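Local coordinates for BF1531-like N-terminal domain-containing protein (Bacteroides fragilis, PDB 3SLR) that is of unknown function but binds magnesium through a HAD-type phosphatase domain and may hydrolyse ester bonds, at residues A[123-129]-A[168-174]; A[258-264]-A[363-368]; A[286-290]-A[303-308]. All coordinates share one frame; numbering follows the deposited sequence.

Contact 1 (A[123-129]-A[168-174])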
loop_
_atom_site.group_PDB
_atom_site.type_symbol
_atom_site.label_atom_id
_atom_site.label_comp_id
_atom_site.label_asym_id
_atom_site.label_seq_id
_atom_site.Cartn_x
_atom_site.Cartn_y
_atom_site.Cartn_z
ATOM N N VAL A 123 13.475 9.696 3.553
ATOM C CA VAL A 123 12.814 10.305 2.412
ATOM C C VAL A 123 11.754 9.359 1.888
ATOM O O VAL A 123 12.000 8.171 1.763
ATOM C CB VAL A 123 13.824 10.615 1.286
ATOM C CG1 VAL A 123 13.105 11.027 -0.006
ATOM C CG2 VAL A 123 14.784 11.695 1.748
ATOM N N ILE A 124 10.559 9.885 1.642
ATOM C CA ILE A 124 9.522 9.132 0.948
ATOM C C ILE A 124 9.254 9.833 -0.385
ATOM O O ILE A 124 8.935 11.026 -0.425
ATOM C CB ILE A 124 8.237 9.041 1.780
ATOM C CG1 ILE A 124 8.520 8.334 3.110
ATOM C CG2 ILE A 124 7.174 8.282 1.000
ATOM C CD1 ILE A 124 7.382 8.432 4.095
ATOM N N TYR A 125 9.387 9.085 -1.473
ATOM C CA TYR A 125 9.415 9.679 -2.801
ATOM C C TYR A 125 8.385 8.987 -3.682
ATOM O O TYR A 125 8.466 7.773 -3.892
ATOM C CB TYR A 125 10.823 9.531 -3.400
ATOM C CG TYR A 125 11.051 10.335 -4.671
ATOM C CD1 TYR A 125 10.682 9.833 -5.903
ATOM C CD2 TYR A 125 11.644 11.592 -4.629
ATOM C CE1 TYR A 125 10.880 10.564 -7.069
ATOM C CE2 TYR A 125 11.852 12.334 -5.786
ATOM C CZ TYR A 125 11.461 11.813 -7.001
ATOM O OH TYR A 125 11.664 12.533 -8.146
ATOM N N TYR A 126 7.393 9.742 -4.167
ATOM C CA TYR A 126 6.394 9.173 -5.076
ATOM C C TYR A 126 7.017 8.907 -6.436
ATOM O O TYR A 126 7.602 9.806 -7.023
ATOM C CB TYR A 126 5.189 10.115 -5.253
ATOM C CG TYR A 126 4.463 10.422 -3.964
ATOM C CD1 TYR A 126 4.533 11.684 -3.392
ATOM C CD2 TYR A 126 3.721 9.438 -3.304
ATOM C CE1 TYR A 126 3.874 11.967 -2.203
ATOM C CE2 TYR A 126 3.067 9.717 -2.109
ATOM C CZ TYR A 126 3.145 10.982 -1.566
ATOM O OH TYR A 126 2.498 11.267 -0.370
ATOM N N ASN A 127 6.907 7.678 -6.935
ATOM C CA ASN A 127 7.355 7.406 -8.291
ATOM C C ASN A 127 6.310 7.873 -9.298
ATOM O O ASN A 127 5.343 8.553 -8.927
ATOM C CB ASN A 127 7.769 5.932 -8.497
ATOM C CG ASN A 127 6.623 4.955 -8.309
ATOM O OD1 ASN A 127 5.480 5.349 -8.021
ATOM N ND2 ASN A 127 6.921 3.656 -8.477
ATOM N N TYR A 128 6.499 7.514 -10.562
ATOM C CA TYR A 128 5.832 8.217 -11.664
ATOM C C TYR A 128 4.854 7.356 -12.470
ATOM O O TYR A 128 5.271 6.508 -13.261
ATOM C CB TYR A 128 6.890 8.782 -12.625
ATOM C CG TYR A 128 7.848 9.790 -12.013
ATOM C CD1 TYR A 128 9.032 9.383 -11.410
ATOM C CD2 TYR A 128 7.576 11.153 -12.073
ATOM C CE1 TYR A 128 9.913 10.321 -10.847
ATOM C CE2 TYR A 128 8.448 12.087 -11.550
ATOM C CZ TYR A 128 9.611 11.667 -10.934
ATOM O OH TYR A 128 10.458 12.615 -10.403
ATOM N N PRO A 129 3.540 7.583 -12.301
ATOM C CA PRO A 129 2.611 6.877 -13.196
ATOM C C PRO A 129 2.811 7.346 -14.633
ATOM O O PRO A 129 3.010 8.543 -14.880
ATOM C CB PRO A 129 1.223 7.321 -12.713
ATOM C CG PRO A 129 1.449 7.994 -11.368
ATOM C CD PRO A 129 2.861 8.503 -11.374
ATOM N N PHE A 168 16.031 5.938 1.791
ATOM C CA PHE A 168 15.166 6.351 0.682
ATOM C C PHE A 168 14.064 5.334 0.424
ATOM O O PHE A 168 14.340 4.195 0.064
ATOM C CB PHE A 168 16.002 6.534 -0.584
ATOM C CG PHE A 168 15.225 7.025 -1.778
ATOM C CD1 PHE A 168 14.880 8.358 -1.895
ATOM C CD2 PHE A 168 14.867 6.154 -2.796
ATOM C CE1 PHE A 168 14.179 8.816 -3.004
ATOM C CE2 PHE A 168 14.176 6.606 -3.913
ATOM C CZ PHE A 168 13.833 7.935 -4.017
ATOM N N PHE A 169 12.816 5.752 0.614
ATOM C CA PHE A 169 11.668 4.894 0.351
ATOM C C PHE A 169 10.816 5.439 -0.783
ATOM O O PHE A 169 10.492 6.631 -0.828
ATOM C CB PHE A 169 10.798 4.785 1.597
ATOM C CG PHE A 169 11.491 4.143 2.753
ATOM C CD1 PHE A 169 12.381 4.872 3.534
ATOM C CD2 PHE A 169 11.244 2.820 3.078
ATOM C CE1 PHE A 169 13.026 4.274 4.604
ATOM C CE2 PHE A 169 11.884 2.226 4.152
ATOM C CZ PHE A 169 12.775 2.955 4.909
ATOM N N ILE A 170 10.436 4.555 -1.698
ATOM C CA ILE A 170 9.475 4.913 -2.718
ATOM C C ILE A 170 8.066 4.665 -2.184
ATOM O O ILE A 170 7.832 3.700 -1.439
ATOM C CB ILE A 170 9.718 4.066 -3.984
ATOM C CG1 ILE A 170 11.031 4.514 -4.643
ATOM C CG2 ILE A 170 8.547 4.202 -4.941
ATOM C CD1 ILE A 170 11.674 3.501 -5.577
ATOM N N CYS A 171 7.143 5.558 -2.519
ATOM C CA CYS A 171 5.721 5.247 -2.413
ATOM C C CYS A 171 5.237 4.976 -3.842
ATOM O O CYS A 171 5.382 5.827 -4.723
ATOM C CB CYS A 171 4.958 6.395 -1.789
ATOM S SG CYS A 171 3.183 6.083 -1.585
ATOM N N ASN A 172 4.674 3.788 -4.062
ATOM C CA ASN A 172 4.431 3.281 -5.420
ATOM C C ASN A 172 3.175 3.866 -6.066
ATOM O O ASN A 172 2.235 3.140 -6.401
ATOM C CB ASN A 172 4.365 1.750 -5.393
ATOM C CG ASN A 172 4.439 1.131 -6.784
ATOM O OD1 ASN A 172 4.708 1.813 -7.773
ATOM N ND2 ASN A 172 4.212 -0.172 -6.860
ATOM N N LEU A 173 3.179 5.181 -6.249
ATOM C CA LEU A 173 2.082 5.884 -6.915
ATOM C C LEU A 173 1.785 5.272 -8.283
ATOM O O LEU A 173 0.624 5.191 -8.700
ATOM C CB LEU A 173 2.428 7.378 -7.037
ATOM C CG LEU A 173 1.387 8.278 -7.697
ATOM C CD1 LEU A 173 0.048 8.148 -6.996
ATOM C CD2 LEU A 173 1.879 9.729 -7.682
ATOM N N ALA A 174 2.826 4.808 -8.967
ATOM C CA ALA A 174 2.658 4.205 -10.289
ATOM C C ALA A 174 1.789 2.946 -10.228
ATOM O O ALA A 174 0.854 2.791 -11.017
ATOM C CB ALA A 174 4.020 3.890 -10.923
#

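Contact 2 (A[258-264]-A[363-368])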
loop_
_atom_site.group_PDB
_atom_site.type_symbol
_atom_site.label_atom_id
_atom_site.label_comp_id
_atom_site.label_asym_id
_atom_site.label_seq_id
_atom_site.Cartn_x
_atom_site.Cartn_y
_atom_site.Cartn_z
ATOM N N PHE A 258 -10.125 -18.903 -6.158
ATOM C CA PHE A 258 -9.603 -19.356 -4.875
ATOM C C PHE A 258 -8.147 -19.791 -5.020
ATOM O O PHE A 258 -7.335 -19.555 -4.128
ATOM C CB PHE A 258 -10.479 -20.464 -4.265
ATOM C CG PHE A 258 -11.799 -19.961 -3.727
ATOM C CD1 PHE A 258 -11.852 -19.247 -2.529
ATOM C CD2 PHE A 258 -12.981 -20.222 -4.396
ATOM C CE1 PHE A 258 -13.064 -18.778 -2.038
ATOM C CE2 PHE A 258 -14.192 -19.755 -3.913
ATOM C CZ PHE A 258 -14.232 -19.035 -2.727
ATOM N N THR A 259 -7.811 -20.392 -6.158
ATOM C CA THR A 259 -6.428 -20.770 -6.448
ATOM C C THR A 259 -5.520 -19.536 -6.455
ATOM O O THR A 259 -4.449 -19.537 -5.838
ATOM C CB THR A 259 -6.313 -21.487 -7.824
ATOM O OG1 THR A 259 -6.828 -22.811 -7.701
ATOM C CG2 THR A 259 -4.858 -21.574 -8.277
ATOM N N GLU A 260 -5.943 -18.498 -7.168
ATOM C CA GLU A 260 -5.136 -17.282 -7.285
ATOM C C GLU A 260 -5.038 -16.526 -5.960
ATOM O O GLU A 260 -4.014 -15.919 -5.660
ATOM C CB GLU A 260 -5.649 -16.403 -8.429
ATOM C CG GLU A 260 -5.544 -17.135 -9.771
ATOM C CD GLU A 260 -6.087 -16.362 -10.956
ATOM O OE1 GLU A 260 -6.695 -15.289 -10.763
ATOM O OE2 GLU A 260 -5.914 -16.858 -12.093
ATOM N N PHE A 261 -6.109 -16.566 -5.173
ATOM C CA PHE A 261 -6.092 -16.013 -3.821
ATOM C C PHE A 261 -5.137 -16.781 -2.904
ATOM O O PHE A 261 -4.390 -16.172 -2.129
ATOM C CB PHE A 261 -7.511 -15.978 -3.231
ATOM C CG PHE A 261 -7.561 -15.511 -1.793
ATOM C CD1 PHE A 261 -7.000 -14.296 -1.424
ATOM C CD2 PHE A 261 -8.184 -16.273 -0.824
ATOM C CE1 PHE A 261 -7.050 -13.862 -0.110
ATOM C CE2 PHE A 261 -8.230 -15.850 0.499
ATOM C CZ PHE A 261 -7.664 -14.642 0.853
ATOM N N GLN A 262 -5.154 -18.110 -2.980
ATOM C CA GLN A 262 -4.207 -18.912 -2.194
ATOM C C GLN A 262 -2.770 -18.624 -2.612
ATOM O O GLN A 262 -1.870 -18.657 -1.788
ATOM C CB GLN A 262 -4.481 -20.408 -2.335
ATOM C CG GLN A 262 -5.676 -20.891 -1.550
ATOM C CD GLN A 262 -5.765 -22.402 -1.515
ATOM O OE1 GLN A 262 -4.744 -23.102 -1.551
ATOM N NE2 GLN A 262 -6.983 -22.912 -1.428
ATOM N N GLU A 263 -2.555 -18.333 -3.897
ATOM C CA GLU A 263 -1.211 -17.994 -4.369
ATOM C C GLU A 263 -0.693 -16.684 -3.754
ATOM O O GLU A 263 0.501 -16.532 -3.509
ATOM C CB GLU A 263 -1.185 -17.928 -5.904
ATOM C CG GLU A 263 -1.357 -19.301 -6.529
ATOM C CD GLU A 263 -1.640 -19.257 -8.023
ATOM O OE1 GLU A 263 -1.917 -18.159 -8.562
ATOM O OE2 GLU A 263 -1.606 -20.341 -8.652
ATOM N N TRP A 264 -1.599 -15.739 -3.534
ATOM C CA TRP A 264 -1.270 -14.494 -2.849
ATOM C C TRP A 264 -0.878 -14.797 -1.396
ATOM O O TRP A 264 0.102 -14.264 -0.881
ATOM C CB TRP A 264 -2.482 -13.557 -2.904
ATOM C CG TRP A 264 -2.285 -12.189 -2.289
ATOM C CD1 TRP A 264 -1.615 -11.132 -2.840
ATOM C CD2 TRP A 264 -2.790 -11.732 -1.030
ATOM N NE1 TRP A 264 -1.663 -10.051 -1.993
ATOM C CE2 TRP A 264 -2.377 -10.390 -0.876
ATOM C CE3 TRP A 264 -3.545 -12.329 -0.014
ATOM C CZ2 TRP A 264 -2.700 -9.632 0.247
ATOM C CZ3 TRP A 264 -3.865 -11.570 1.105
ATOM C CH2 TRP A 264 -3.439 -10.237 1.227
ATOM N N TYR A 363 -12.239 -10.674 -4.217
ATOM C CA TYR A 363 -11.483 -10.588 -2.964
ATOM C C TYR A 363 -10.129 -9.918 -3.169
ATOM O O TYR A 363 -9.759 -8.991 -2.456
ATOM C CB TYR A 363 -11.201 -11.976 -2.382
ATOM C CG TYR A 363 -12.358 -12.698 -1.729
ATOM C CD1 TYR A 363 -13.599 -12.098 -1.582
ATOM C CD2 TYR A 363 -12.191 -13.999 -1.250
ATOM C CE1 TYR A 363 -14.652 -12.784 -0.975
ATOM C CE2 TYR A 363 -13.230 -14.689 -0.655
ATOM C CZ TYR A 363 -14.456 -14.076 -0.516
ATOM O OH TYR A 363 -15.486 -14.767 0.088
ATOM N N LEU A 364 -9.373 -10.419 -4.132
ATOM C CA LEU A 364 -7.978 -10.026 -4.215
ATOM C C LEU A 364 -7.849 -8.561 -4.623
ATOM O O LEU A 364 -7.099 -7.800 -4.002
ATOM C CB LEU A 364 -7.218 -10.954 -5.159
ATOM C CG LEU A 364 -5.699 -10.983 -5.007
ATOM C CD1 LEU A 364 -5.304 -11.249 -3.551
ATOM C CD2 LEU A 364 -5.101 -12.041 -5.933
ATOM N N GLU A 365 -8.588 -8.151 -5.649
ATOM C CA GLU A 365 -8.524 -6.758 -6.083
ATOM C C GLU A 365 -8.937 -5.822 -4.949
ATOM O O GLU A 365 -8.380 -4.734 -4.799
ATOM C CB GLU A 365 -9.388 -6.525 -7.321
ATOM C CG GLU A 365 -8.790 -7.081 -8.628
ATOM C CD GLU A 365 -7.619 -6.241 -9.147
ATOM O OE1 GLU A 365 -7.475 -5.062 -8.739
ATOM O OE2 GLU A 365 -6.828 -6.767 -9.955
ATOM N N TYR A 366 -9.903 -6.251 -4.141
ATOM C CA TYR A 366 -10.287 -5.474 -2.966
ATOM C C TYR A 366 -9.142 -5.386 -1.943
ATOM O O TYR A 366 -8.822 -4.306 -1.457
ATOM C CB TYR A 366 -11.550 -6.039 -2.304
ATOM C CG TYR A 366 -11.768 -5.462 -0.933
ATOM C CD1 TYR A 366 -12.182 -4.148 -0.774
ATOM C CD2 TYR A 366 -11.528 -6.227 0.209
ATOM C CE1 TYR A 366 -12.366 -3.594 0.496
ATOM C CE2 TYR A 366 -11.715 -5.686 1.473
ATOM C CZ TYR A 366 -12.134 -4.377 1.605
ATOM O OH TYR A 366 -12.309 -3.852 2.872
ATOM N N LEU A 367 -8.519 -6.519 -1.637
ATOM C CA LEU A 367 -7.404 -6.530 -0.698
ATOM C C LEU A 367 -6.265 -5.629 -1.179
ATOM O O LEU A 367 -5.581 -4.987 -0.377
ATOM C CB LEU A 367 -6.915 -7.953 -0.442
ATOM C CG LEU A 367 -7.917 -8.859 0.271
ATOM C CD1 LEU A 367 -7.416 -10.300 0.284
ATOM C CD2 LEU A 367 -8.194 -8.362 1.709
ATOM N N TYR A 368 -6.082 -5.556 -2.492
ATOM C CA TYR A 368 -5.075 -4.660 -3.047
ATOM C C TYR A 368 -5.296 -3.203 -2.641
ATOM O O TYR A 368 -4.329 -2.458 -2.517
ATOM C CB TYR A 368 -5.031 -4.749 -4.577
ATOM C CG TYR A 368 -4.488 -6.030 -5.176
ATOM C CD1 TYR A 368 -3.736 -6.933 -4.432
ATOM C CD2 TYR A 368 -4.705 -6.315 -6.531
ATOM C CE1 TYR A 368 -3.243 -8.120 -5.019
ATOM C CE2 TYR A 368 -4.215 -7.475 -7.113
ATOM C CZ TYR A 368 -3.474 -8.366 -6.359
ATOM O OH TYR A 368 -2.996 -9.525 -6.958
#

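Contact 3 (A[286-290]-A[303-308])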
loop_
_atom_site.group_PDB
_atom_site.type_symbol
_atom_site.label_atom_id
_atom_site.label_comp_id
_atom_site.label_asym_id
_atom_site.label_seq_id
_atom_site.Cartn_x
_atom_site.Cartn_y
_atom_site.Cartn_z
ATOM N N ALA A 286 -11.299 -30.157 8.623
ATOM C CA ALA A 286 -10.733 -28.907 8.146
ATOM C C ALA A 286 -9.344 -29.117 7.575
ATOM O O ALA A 286 -8.958 -28.438 6.631
ATOM C CB ALA A 286 -10.686 -27.871 9.279
ATOM N N LYS A 287 -8.589 -30.046 8.153
ATOM C CA LYS A 287 -7.228 -30.327 7.685
ATOM C C LYS A 287 -7.194 -31.237 6.455
ATOM O O LYS A 287 -6.208 -31.258 5.723
ATOM C CB LYS A 287 -6.390 -30.964 8.791
ATOM C CG LYS A 287 -5.987 -29.992 9.898
ATOM C CD LYS A 287 -5.233 -30.694 11.023
ATOM C CE LYS A 287 -4.596 -29.659 11.960
ATOM N NZ LYS A 287 -3.688 -30.269 12.977
ATOM N N GLU A 288 -8.262 -31.995 6.243
ATOM C CA GLU A 288 -8.257 -33.002 5.180
ATOM C C GLU A 288 -7.929 -32.473 3.777
ATOM O O GLU A 288 -7.130 -33.082 3.073
ATOM C CB GLU A 288 -9.558 -33.805 5.172
ATOM C CG GLU A 288 -9.342 -35.275 5.500
ATOM C CD GLU A 288 -10.599 -36.098 5.331
ATOM O OE1 GLU A 288 -11.701 -35.558 5.582
ATOM O OE2 GLU A 288 -10.483 -37.278 4.935
ATOM N N PRO A 289 -8.524 -31.335 3.371
ATOM C CA PRO A 289 -8.189 -30.836 2.031
ATOM C C PRO A 289 -6.712 -30.476 1.897
ATOM O O PRO A 289 -6.130 -30.748 0.854
ATOM C CB PRO A 289 -9.064 -29.589 1.884
ATOM C CG PRO A 289 -10.187 -29.790 2.833
ATOM C CD PRO A 289 -9.591 -30.539 4.002
ATOM N N PHE A 290 -6.116 -29.879 2.933
ATOM C CA PHE A 290 -4.684 -29.592 2.911
ATOM C C PHE A 290 -3.896 -30.869 2.690
ATOM O O PHE A 290 -2.911 -30.885 1.951
ATOM C CB PHE A 290 -4.226 -28.940 4.226
ATOM C CG PHE A 290 -4.781 -27.561 4.451
ATOM C CD1 PHE A 290 -6.027 -27.384 5.036
ATOM C CD2 PHE A 290 -4.053 -26.435 4.083
ATOM C CE1 PHE A 290 -6.543 -26.113 5.247
ATOM C CE2 PHE A 290 -4.556 -25.157 4.299
ATOM C CZ PHE A 290 -5.809 -24.994 4.878
ATOM N N ILE A 303 0.973 -23.348 7.425
ATOM C CA ILE A 303 0.118 -22.826 8.482
ATOM C C ILE A 303 0.784 -22.982 9.852
ATOM O O ILE A 303 0.997 -24.101 10.328
ATOM C CB ILE A 303 -1.253 -23.533 8.489
ATOM C CG1 ILE A 303 -1.881 -23.553 7.085
ATOM C CG2 ILE A 303 -2.174 -22.880 9.495
ATOM C CD1 ILE A 303 -2.276 -22.191 6.562
ATOM N N ALA A 304 1.103 -21.856 10.486
ATOM C CA ALA A 304 1.804 -21.867 11.774
ATOM C C ALA A 304 0.939 -22.329 12.947
ATOM O O ALA A 304 1.407 -23.056 13.820
ATOM C CB ALA A 304 2.386 -20.490 12.066
ATOM N N VAL A 305 -0.315 -21.894 12.970
ATOM C CA VAL A 305 -1.243 -22.281 14.024
ATOM C C VAL A 305 -2.565 -22.596 13.369
ATOM O O VAL A 305 -3.105 -21.764 12.645
ATOM C CB VAL A 305 -1.471 -21.137 15.037
ATOM C CG1 VAL A 305 -2.284 -21.633 16.217
ATOM C CG2 VAL A 305 -0.137 -20.564 15.501
ATOM N N PHE A 306 -3.079 -23.799 13.612
ATOM C CA PHE A 306 -4.295 -24.255 12.951
ATOM C C PHE A 306 -5.379 -24.481 13.994
ATOM O O PHE A 306 -5.320 -25.436 14.776
ATOM C CB PHE A 306 -4.000 -25.543 12.168
ATOM C CG PHE A 306 -5.010 -25.865 11.088
ATOM C CD1 PHE A 306 -6.314 -26.199 11.410
ATOM C CD2 PHE A 306 -4.639 -25.859 9.752
ATOM C CE1 PHE A 306 -7.239 -26.503 10.415
ATOM C CE2 PHE A 306 -5.560 -26.166 8.750
ATOM C CZ PHE A 306 -6.860 -26.479 9.084
ATOM N N VAL A 307 -6.364 -23.590 14.023
ATOM C CA VAL A 307 -7.434 -23.674 15.014
ATOM C C VAL A 307 -8.763 -23.909 14.323
ATOM O O VAL A 307 -9.261 -23.044 13.611
ATOM C CB VAL A 307 -7.533 -22.386 15.870
ATOM C CG1 VAL A 307 -8.683 -22.492 16.874
ATOM C CG2 VAL A 307 -6.224 -22.123 16.582
ATOM N N ALA A 308 -9.312 -25.106 14.503
ATOM C CA ALA A 308 -10.626 -25.436 13.979
ATOM C C ALA A 308 -11.436 -26.077 15.096
ATOM O O ALA A 308 -11.092 -27.155 15.577
ATOM C CB ALA A 308 -10.511 -26.409 12.789
#

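Contact 1 (A[123-129]-A[168-174])
The amide of N127 crosses to the start of helix 173-180 and is used at both ends. N127 OD1 takes the N-H of A174 N at 2.9 Å, a nearly straight bond, while N127 ND2 donates to N172 OD1 at 3.0 Å. N172 OD1 lies in the amide plane of N127, yet the two amide planes are turned 69° apart, and N172, as N-cap, also receives the N-H of G175. With CG of N127 held between its backbone N and carbonyl carbon (chi1 63°), the amide folds toward that helix end. Earlier in both segments, strands 122-126 and 168-171 pair in parallel within the five-stranded sheet of the FkbH N-terminal domain, 168-171 being one of its two outer strands in this chain; C171 O takes N-H groups from N127 and L173 on opposite faces of its plane. On one side F168 CE1 and CZ rest against CB of Y125, the rings inclined at 41°. On the other, C171 SG sits at the edge of the Y126 ring, whose hydroxyl bonds to T210. P129 CG packs on L173 CG at 3.7 Å. By both accepting and donating, N127, just past strand 122-126, is tied to the first turn of helix 173-180.

Contact 2 (A[258-264]-A[363-368])
One face of the W264 indole carries CD1 of L364, a CH-pi contact with the methyl 3.6 Å from the centroid of the five-membered ring and 20° off its normal. The ring of Y368 also turns an edge to the indole face, in an offset edge-to-face pair with planes at 63°; its CE1 comes to 3.9 Å from W264 NE1, which lies near the plane of the tyrosine ring. The six-membered part of the indole reaches L367, W264 CZ3 to L367 CD1 at 3.9 Å. That same L367 methyl approaches F261 CE1 at 3.6 Å, and L364 CD1 sits at the edge of the F261 ring. W264 and F261 both carry CG anti to the backbone N, which sends their rings across to helix 363-368. Segment 363-368 runs at 35° to 258-264, part of helix 255-270 in the phosphatase domain, whose four-stranded parallel sheet and DxDx(T/V) sequence fit the HAD fold. F261 and L367 also touch L334 of strand 331-334. At the other end F258 CE1 meets Y363 CE2 at 4.3 Å. The side chain of Y363 lies about 3 Å from that of D336, a magnesium ligand, and its hydroxyl is hydrogen-bonded to the carbonyl of N231.

Contact 3 (A[286-290]-A[303-308])
F306 meets K287 with a face of its ring and F290 with its edge. CG of K287 lies over that face, 3.8 Å from the F306 ring centroid and 17° off the normal, a CH-pi contact; K287 CE follows to 3.9 Å from F306 CG, because the lysine runs extended beyond CG and slides past the phenylalanine in the opposite direction. The edge-to-face pair with F290 is offset, with planes at 82°, and F306 CE2 comes to 3.6 Å from F290 CE1. A286 CB also lies at the edge of F306, in the plane of the ring, and touches CB of A308 at 3.8 Å. F306 has CG anti to its own backbone N (chi1 -161°), and from there the ring projects from the strand to the helix. F290 also brings CE2 to 4.2 Å from I303 CG1. No hydrogen bond joins the two segments, and the contact is apolar; further out, the ammonium of K287 makes a long, weak ion pair with E283. A286 touches L229, which sits in sequence between the magnesium ligands D228 and D230, and its side chain lies about 8 Å from a bound magnesium ion. Helix 283-292 here covers one side of strand 305-309 within the beta-alpha-beta unit that starts with strand 274-280; V305 and V307, on the other side, pack on helix 313-324.

In the fold
Contact 1 belongs to the FkbH N-terminal domain, and contacts 2 and 3 to the phosphatase domain; no helix or strand is common to any two of them. The centre of contact 1 lies about 24 Å from that of contact 2 and about 39 Å from that of contact 3, whereas contacts 2 and 3 are about 19 Å apart between centres, 258-264 and 363-368 enclosing 286-290 and 303-308 along the chain. Contact 1 is the most buried and, as strand pairing, is the one held by hydrogen bonds. The other two are partly buried and apolar, without a hydrogen bond between their segments: one joins two helices, the other a helix and a strand. Both approach the magnesium site, contact 2 through Y363 and contact 3 through A286.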